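Local coordinates for phosphate binding protein (PDB 4JWO) that probably binds phosphate ions and takes part in their transport across the cytoplasmic membrane, at residues A[212-215]-A[216-220]; A[288-291]-A[292-296]; A[302-305]-A[306-309]. All coordinates share one frame; numbering follows the deposited sequence.

Contact 1. Residues A[212-215]-A[216-220]; sequences KSSR and SDYTA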
loop_
_atom_site.group_PDB
_atom_site.type_symbol
_atom_site.label_atom_id
_atom_site.label_comp_id
_atom_site.label_asym_id
_atom_site.label_seq_id
_atom_site.Cartn_x
_atom_site.Cartn_y
_atom_site.Cartn_z
ATOM N N LYS A 212 -13.977 1.924 2.735
ATOM C CA LYS A 212 -12.864 2.712 2.202
ATOM C C LYS A 212 -13.162 4.201 2.173
ATOM O O LYS A 212 -12.922 4.879 1.170
ATOM C CB LYS A 212 -12.497 2.230 0.800
ATOM C CG LYS A 212 -11.703 0.942 0.791
ATOM C CD LYS A 212 -10.251 1.229 0.500
ATOM C CE LYS A 212 -9.865 0.709 -0.865
ATOM N NZ LYS A 212 -10.558 1.375 -2.002
ATOM N N SER A 213 -13.680 4.698 3.290
ATOM C CA SER A 213 -14.081 6.083 3.412
ATOM C C SER A 213 -13.559 6.638 4.720
ATOM O O SER A 213 -13.111 5.886 5.576
ATOM C CB SER A 213 -15.596 6.139 3.455
ATOM O OG SER A 213 -16.048 5.355 4.550
ATOM N N SER A 214 -13.623 7.958 4.874
ATOM C CA SER A 214 -13.339 8.604 6.157
ATOM C C SER A 214 -14.133 9.899 6.259
ATOM O O SER A 214 -14.733 10.343 5.282
ATOM C CB SER A 214 -11.842 8.885 6.328
ATOM O OG SER A 214 -11.431 10.038 5.613
ATOM N N ARG A 215 -14.132 10.510 7.439
ATOM C CA ARG A 215 -14.644 11.865 7.565
ATOM C C ARG A 215 -13.844 12.744 6.614
ATOM O O ARG A 215 -12.709 12.428 6.244
ATOM C CB ARG A 215 -14.468 12.359 9.005
ATOM C CG ARG A 215 -13.004 12.458 9.421
ATOM C CD ARG A 215 -12.865 12.656 10.922
ATOM N NE ARG A 215 -13.388 13.946 11.370
ATOM C CZ ARG A 215 -13.408 14.332 12.642
ATOM N NH1 ARG A 215 -12.949 13.517 13.583
ATOM N NH2 ARG A 215 -13.897 15.525 12.962
ATOM N N SER A 216 -14.436 13.853 6.204
ATOM C CA SER A 216 -13.762 14.731 5.253
ATOM C C SER A 216 -13.234 16.015 5.880
ATOM O O SER A 216 -12.550 16.794 5.206
ATOM C CB SER A 216 -14.707 15.072 4.110
ATOM O OG SER A 216 -15.821 15.812 4.577
ATOM N N ASP A 217 -13.569 16.251 7.149
ATOM C CA ASP A 217 -13.115 17.476 7.813
ATOM C C ASP A 217 -11.736 17.282 8.444
ATOM O O ASP A 217 -11.589 17.030 9.641
ATOM C CB ASP A 217 -14.138 18.004 8.824
ATOM C CG ASP A 217 -14.525 16.977 9.861
ATOM O OD1 ASP A 217 -14.624 15.781 9.509
ATOM O OD2 ASP A 217 -14.738 17.364 11.033
ATOM N N TYR A 218 -10.729 17.377 7.589
ATOM C CA TYR A 218 -9.339 17.297 8.005
ATOM C C TYR A 218 -8.517 18.017 6.961
ATOM O O TYR A 218 -9.017 18.351 5.883
ATOM C CB TYR A 218 -8.887 15.840 8.171
ATOM C CG TYR A 218 -8.828 15.007 6.903
ATOM C CD1 TYR A 218 -9.955 14.353 6.430
ATOM C CD2 TYR A 218 -7.631 14.827 6.221
ATOM C CE1 TYR A 218 -9.909 13.577 5.277
ATOM C CE2 TYR A 218 -7.568 14.056 5.071
ATOM C CZ TYR A 218 -8.714 13.429 4.607
ATOM O OH TYR A 218 -8.657 12.647 3.481
ATOM N N THR A 219 -7.257 18.286 7.288
ATOM C CA THR A 219 -6.369 18.920 6.333
ATOM C C THR A 219 -5.782 17.847 5.431
ATOM O O THR A 219 -4.958 17.032 5.856
ATOM C CB THR A 219 -5.272 19.708 7.050
ATOM O OG1 THR A 219 -5.874 20.785 7.783
ATOM C CG2 THR A 219 -4.291 20.288 6.047
ATOM N N ALA A 220 -6.249 17.830 4.187
ATOM C CA ALA A 220 -5.809 16.846 3.206
ATOM C C ALA A 220 -4.888 17.503 2.208
ATOM O O ALA A 220 -5.171 18.583 1.720
ATOM C CB ALA A 220 -7.004 16.265 2.476
#

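Contact 2. Residues A[288-291]-A[292-296]; sequences IYTT and KAKLK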
loop_
_atom_site.group_PDB
_atom_site.type_symbol
_atom_site.label_atom_id
_atom_site.label_comp_id
_atom_site.label_asym_id
_atom_site.label_seq_id
_atom_site.Cartn_x
_atom_site.Cartn_y
_atom_site.Cartn_z
ATOM N N ILE A 288 1.676 -8.588 -7.567
ATOM C CA ILE A 288 1.307 -8.566 -8.974
ATOM C C ILE A 288 0.960 -9.995 -9.367
ATOM O O ILE A 288 1.710 -10.926 -9.062
ATOM C CB ILE A 288 2.473 -8.049 -9.839
ATOM C CG1 ILE A 288 2.560 -6.522 -9.751
ATOM C CG2 ILE A 288 2.319 -8.500 -11.292
ATOM C CD1 ILE A 288 1.540 -5.787 -10.620
ATOM N N TYR A 289 -0.186 -10.173 -10.024
ATOM C CA TYR A 289 -0.636 -11.485 -10.484
ATOM C C TYR A 289 -0.697 -11.521 -11.994
ATOM O O TYR A 289 -1.092 -10.546 -12.630
ATOM C CB TYR A 289 -2.045 -11.788 -9.963
ATOM C CG TYR A 289 -2.120 -12.136 -8.499
ATOM C CD1 TYR A 289 -2.163 -11.145 -7.531
ATOM C CD2 TYR A 289 -2.162 -13.457 -8.087
ATOM C CE1 TYR A 289 -2.235 -11.463 -6.188
ATOM C CE2 TYR A 289 -2.240 -13.782 -6.753
ATOM C CZ TYR A 289 -2.275 -12.787 -5.809
ATOM O OH TYR A 289 -2.344 -13.128 -4.475
ATOM N N THR A 290 -0.313 -12.653 -12.571
ATOM C CA THR A 290 -0.623 -12.924 -13.962
ATOM C C THR A 290 -0.891 -14.421 -14.049
ATOM O O THR A 290 -1.132 -15.054 -13.027
ATOM C CB THR A 290 0.502 -12.456 -14.909
ATOM O OG1 THR A 290 0.070 -12.583 -16.270
ATOM C CG2 THR A 290 1.761 -13.268 -14.698
ATOM N N THR A 291 -0.888 -14.992 -15.246
ATOM C CA THR A 291 -1.165 -16.416 -15.370
ATOM C C THR A 291 -0.033 -17.117 -16.100
ATOM O O THR A 291 0.772 -16.476 -16.771
ATOM C CB THR A 291 -2.507 -16.681 -16.085
ATOM O OG1 THR A 291 -2.346 -16.519 -17.499
ATOM C CG2 THR A 291 -3.577 -15.727 -15.586
ATOM N N LYS A 292 0.024 -18.438 -15.959
ATOM C CA LYS A 292 1.031 -19.245 -16.628
ATOM C C LYS A 292 0.887 -19.126 -18.143
ATOM O O LYS A 292 1.880 -19.053 -18.868
ATOM C CB LYS A 292 0.898 -20.704 -16.181
ATOM C CG LYS A 292 2.022 -21.622 -16.612
ATOM C CD LYS A 292 1.935 -22.948 -15.853
ATOM C CE LYS A 292 2.874 -23.999 -16.429
ATOM N NZ LYS A 292 4.308 -23.645 -16.238
ATOM N N ALA A 293 -0.355 -19.082 -18.618
ATOM C CA ALA A 293 -0.612 -18.943 -20.046
ATOM C C ALA A 293 -0.130 -17.599 -20.597
ATOM O O ALA A 293 0.462 -17.546 -21.674
ATOM C CB ALA A 293 -2.090 -19.158 -20.351
ATOM N N LYS A 294 -0.381 -16.516 -19.863
ATOM C CA LYS A 294 0.047 -15.190 -20.307
ATOM C C LYS A 294 1.565 -15.082 -20.345
ATOM O O LYS A 294 2.120 -14.337 -21.148
ATOM C CB LYS A 294 -0.521 -14.093 -19.404
ATOM C CG LYS A 294 -2.037 -14.023 -19.331
ATOM C CD LYS A 294 -2.635 -13.299 -20.516
ATOM C CE LYS A 294 -4.136 -13.121 -20.335
ATOM N NZ LYS A 294 -4.736 -12.388 -21.483
ATOM N N LEU A 295 2.229 -15.822 -19.465
ATOM C CA LEU A 295 3.688 -15.807 -19.387
ATOM C C LEU A 295 4.364 -16.451 -20.603
ATOM O O LEU A 295 5.578 -16.323 -20.782
ATOM C CB LEU A 295 4.162 -16.448 -18.080
ATOM C CG LEU A 295 4.047 -15.484 -16.898
ATOM C CD1 LEU A 295 4.107 -16.214 -15.569
ATOM C CD2 LEU A 295 5.146 -14.440 -16.977
ATOM N N LYS A 296 3.578 -17.129 -21.438
ATOM C CA LYS A 296 4.079 -17.661 -22.702
ATOM C C LYS A 296 4.331 -16.527 -23.687
ATOM O O LYS A 296 5.136 -16.659 -24.607
ATOM C CB LYS A 296 3.091 -18.663 -23.311
ATOM C CG LYS A 296 3.000 -19.990 -22.578
ATOM C CD LYS A 296 1.934 -20.879 -23.206
ATOM C CE LYS A 296 1.726 -22.153 -22.405
ATOM N NZ LYS A 296 2.863 -23.101 -22.541
#

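Contact 3. Residues A[302-305]-A[306-309]; sequences EFIK and FLLS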
loop_
_atom_site.group_PDB
_atom_site.type_symbol
_atom_site.label_atom_id
_atom_site.label_comp_id
_atom_site.label_asym_id
_atom_site.label_seq_id
_atom_site.Cartn_x
_atom_site.Cartn_y
_atom_site.Cartn_z
ATOM N N GLU A 302 8.738 -10.793 -19.979
ATOM C CA GLU A 302 9.743 -9.745 -19.844
ATOM C C GLU A 302 9.324 -8.657 -18.858
ATOM O O GLU A 302 10.163 -8.077 -18.166
ATOM C CB GLU A 302 10.065 -9.125 -21.205
ATOM C CG GLU A 302 11.367 -8.362 -21.227
ATOM C CD GLU A 302 12.524 -9.190 -20.701
ATOM O OE1 GLU A 302 12.588 -10.398 -21.013
ATOM O OE2 GLU A 302 13.365 -8.635 -19.966
ATOM N N PHE A 303 8.027 -8.380 -18.790
ATOM C CA PHE A 303 7.530 -7.366 -17.871
ATOM C C PHE A 303 7.699 -7.794 -16.416
ATOM O O PHE A 303 8.074 -6.989 -15.563
ATOM C CB PHE A 303 6.064 -7.035 -18.150
ATOM C CG PHE A 303 5.484 -6.033 -17.194
ATOM C CD1 PHE A 303 5.894 -4.709 -17.224
ATOM C CD2 PHE A 303 4.527 -6.409 -16.263
ATOM C CE1 PHE A 303 5.364 -3.779 -16.339
ATOM C CE2 PHE A 303 3.993 -5.484 -15.375
ATOM C CZ PHE A 303 4.412 -4.165 -15.419
ATOM N N ILE A 304 7.409 -9.060 -16.132
ATOM C CA ILE A 304 7.550 -9.572 -14.775
ATOM C C ILE A 304 9.022 -9.628 -14.368
ATOM O O ILE A 304 9.372 -9.280 -13.242
ATOM C CB ILE A 304 6.899 -10.963 -14.605
ATOM C CG1 ILE A 304 5.394 -10.881 -14.870
ATOM C CG2 ILE A 304 7.150 -11.500 -13.203
ATOM C CD1 ILE A 304 4.647 -9.998 -13.894
ATOM N N LYS A 305 9.876 -10.052 -15.295
ATOM C CA LYS A 305 11.314 -10.136 -15.043
ATOM C C LYS A 305 11.926 -8.796 -14.624
ATOM O O LYS A 305 12.646 -8.716 -13.625
ATOM C CB LYS A 305 12.035 -10.690 -16.273
ATOM C CG LYS A 305 13.545 -10.732 -16.139
ATOM C CD LYS A 305 14.190 -11.221 -17.431
ATOM C CE LYS A 305 15.701 -11.048 -17.397
ATOM N NZ LYS A 305 16.341 -11.412 -18.695
ATOM N N PHE A 306 11.626 -7.748 -15.380
ATOM C CA PHE A 306 12.104 -6.403 -15.058
ATOM C C PHE A 306 11.600 -5.956 -13.688
ATOM O O PHE A 306 12.327 -5.339 -12.906
ATOM C CB PHE A 306 11.654 -5.416 -16.138
ATOM C CG PHE A 306 12.102 -4.003 -15.896
ATOM C CD1 PHE A 306 13.415 -3.631 -16.127
ATOM C CD2 PHE A 306 11.211 -3.049 -15.440
ATOM C CE1 PHE A 306 13.834 -2.329 -15.905
ATOM C CE2 PHE A 306 11.623 -1.743 -15.216
ATOM C CZ PHE A 306 12.938 -1.387 -15.452
ATOM N N LEU A 307 10.346 -6.285 -13.405
ATOM C CA LEU A 307 9.700 -5.937 -12.149
ATOM C C LEU A 307 10.432 -6.530 -10.938
ATOM O O LEU A 307 10.566 -5.880 -9.899
ATOM C CB LEU A 307 8.244 -6.411 -12.199
ATOM C CG LEU A 307 7.288 -6.145 -11.044
ATOM C CD1 LEU A 307 7.290 -4.675 -10.703
ATOM C CD2 LEU A 307 5.884 -6.611 -11.419
ATOM N N LEU A 308 10.922 -7.756 -11.088
ATOM C CA LEU A 308 11.573 -8.475 -9.992
ATOM C C LEU A 308 13.069 -8.177 -9.896
ATOM O O LEU A 308 13.720 -8.529 -8.916
ATOM C CB LEU A 308 11.372 -9.989 -10.161
ATOM C CG LEU A 308 9.935 -10.511 -10.243
ATOM C CD1 LEU A 308 9.916 -12.028 -10.369
ATOM C CD2 LEU A 308 9.126 -10.061 -9.036
ATOM N N SER A 309 13.613 -7.538 -10.922
ATOM C CA SER A 309 15.045 -7.266 -10.985
ATOM C C SER A 309 15.448 -6.176 -10.002
ATOM O O SER A 309 14.595 -5.555 -9.374
ATOM C CB SER A 309 15.439 -6.841 -12.396
ATOM O OG SER A 309 14.835 -5.606 -12.730
#

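Contact 1. Residues A[212-215]-A[216-220]
Arg215 NH2 donates to Asp217 OD2 at 2.8 Å, and Arg215 NE donates to Asp217 OD1 at 2.9 Å. Together they form a bidentate salt bridge. The arginine grips side-on, using NE and one terminal NH, with one nitrogen for each carboxylate oxygen. Both bonds are nearly straight, and both oxygens lie close to the guanidinium plane, at its edge. The carboxylate does not share that plane. It is turned 37° against it, and NE meets OD1 from above the carboxylate plane. NH2 reaches OD2 on the syn side, also well out of the plane.

The two partners are two residues apart, and the chain turns between them. Asp217 is the centre of an inverse gamma turn, in which Tyr218 N makes a weak bond to Ser216 O. The first torsions (chi1 64° for Arg215, 55° for Asp217) set CG of each residue between its own backbone N and carbonyl carbon and bring the charged ends together. The other end of the guanidinium is fixed too. Arg215 NH1 donates to Val173 O and Ile166 O, so the buried group is held against rotation.

On the backbone, Arg215 O takes a hydrogen bond from Ser214 OG at 2.8 Å. The same oxygen lies at the edge of the Tyr218 ring, 3.2 Å from CE1. Tyr218 OH bonds to Ala193 O, and its ring stands edge-to-face with Trp167.

The loop that carries this turn runs from helix 198-208 to the short strand 219-220, at the surface of the PBP superfamily domain. Ser214 and Tyr218 touch Phe200 of that helix. Arg215 and Tyr218 pack on Leu190 of strand 189-192, with which strand 219-220 pairs in parallel.

Contact 2. Residues A[288-291]-A[292-296]
Lys292 starts the turn that follows Thr291, the last residue of strand 283-291. Its chain leaves the contact, and NZ bonds to the backbone oxygens of Lys341 and Ala339 at the C-terminal end. Ala293 turns its CB to within 3.9 Å of Thr291 OG1. Lys294 N donates to that hydroxyl oxygen at 3.1 Å, with an angle of 163°. The Thr291 hydroxyl reaches its donor because chi1 of 79° sets OG1 between the backbone N and the carbonyl carbon. The Lys294 chain crosses the Thr290 side chain, with CB 3.5 Å from Thr290 OG1. It bends at chi2, and NZ makes a salt bridge to Asp111. Thr290 OG1 bonds to the backbone oxygen of the same Asp111.

Leu295 N donates to Thr291 O, also at 3.1 Å but more bent. This bond and the one from Lys294 N together fit an ST motif, at the point where strand 283-291 gives way to helical backbone angles. Leu295 lays CD1 3.9 Å from Thr290 CG2. Its side chain also packs on Leu336, Ala339 and Leu340 of helix 326-340.

Contact 3. Residues A[302-305]-A[306-309]
Phe306 sets its CB 3.7 Å from Glu302 O, one turn back along the helix. Its aromatic side chain packs on Val78 and Glu81 of helix 72-85. The side chain of Phe303 packs on the same Val78.

Phe306 N donates to Glu302 O, and Leu307 N to Phe303 O, both at 3.2 Å. Leu308 N donates to Ile304 O at 3.1 Å and makes a weak second bond to Lys305 O. Ser309 N bonds to Phe306 O at 3.2 Å. Ser309 OG lies very close to the same Phe306 O, at 2.5 Å.

Among the apolar side chains, Ile304 and Leu308 lie side by side and point the same way. Ile304 CG2 is 4.0 Å from Leu308 CD1, and Leu308 CG is 3.3 Å from Ile304 O. Replacing Leu308 by an alanine takes away CG and both methyls, which is likely to leave Ile304 CG2 without its neighbour and open a gap toward Met332 and Phe137.

These residues form the last turns of helix 298-308, one of the helices packed on the mixed sheet of the PBP superfamily domain. Ser309 follows as the N-cap of helix 310-318, its OG weakly bonded to Gly312 N. One flank of the helix faces helix 72-85. Ile304, Leu307 and Leu308 meet strand 134-148, and Ile304, Lys305 and Leu308 touch helix 326-340.

Overall arrangement
Contact 1 lies on the opposite side of the chain's centre from contacts 2 and 3. Its centre is 38 Å from that of contact 2 and 36 Å from that of contact 3. It is a surface loop, held by charge and by backbone oxygens. Contacts 2 and 3 are neighbours, with centres 12 Å apart. Contact 2 is partly buried and polar at its strand end. Contact 3 is buried, and combines helix backbone bonds with apolar packing. They join directly: Ile288 CG1 is 3.7 Å from Leu307 CD2, and Leu295 also packs on Ile304. Helix 326-340 touches both. Contacts 1 and 2 reach the same mixed sheet.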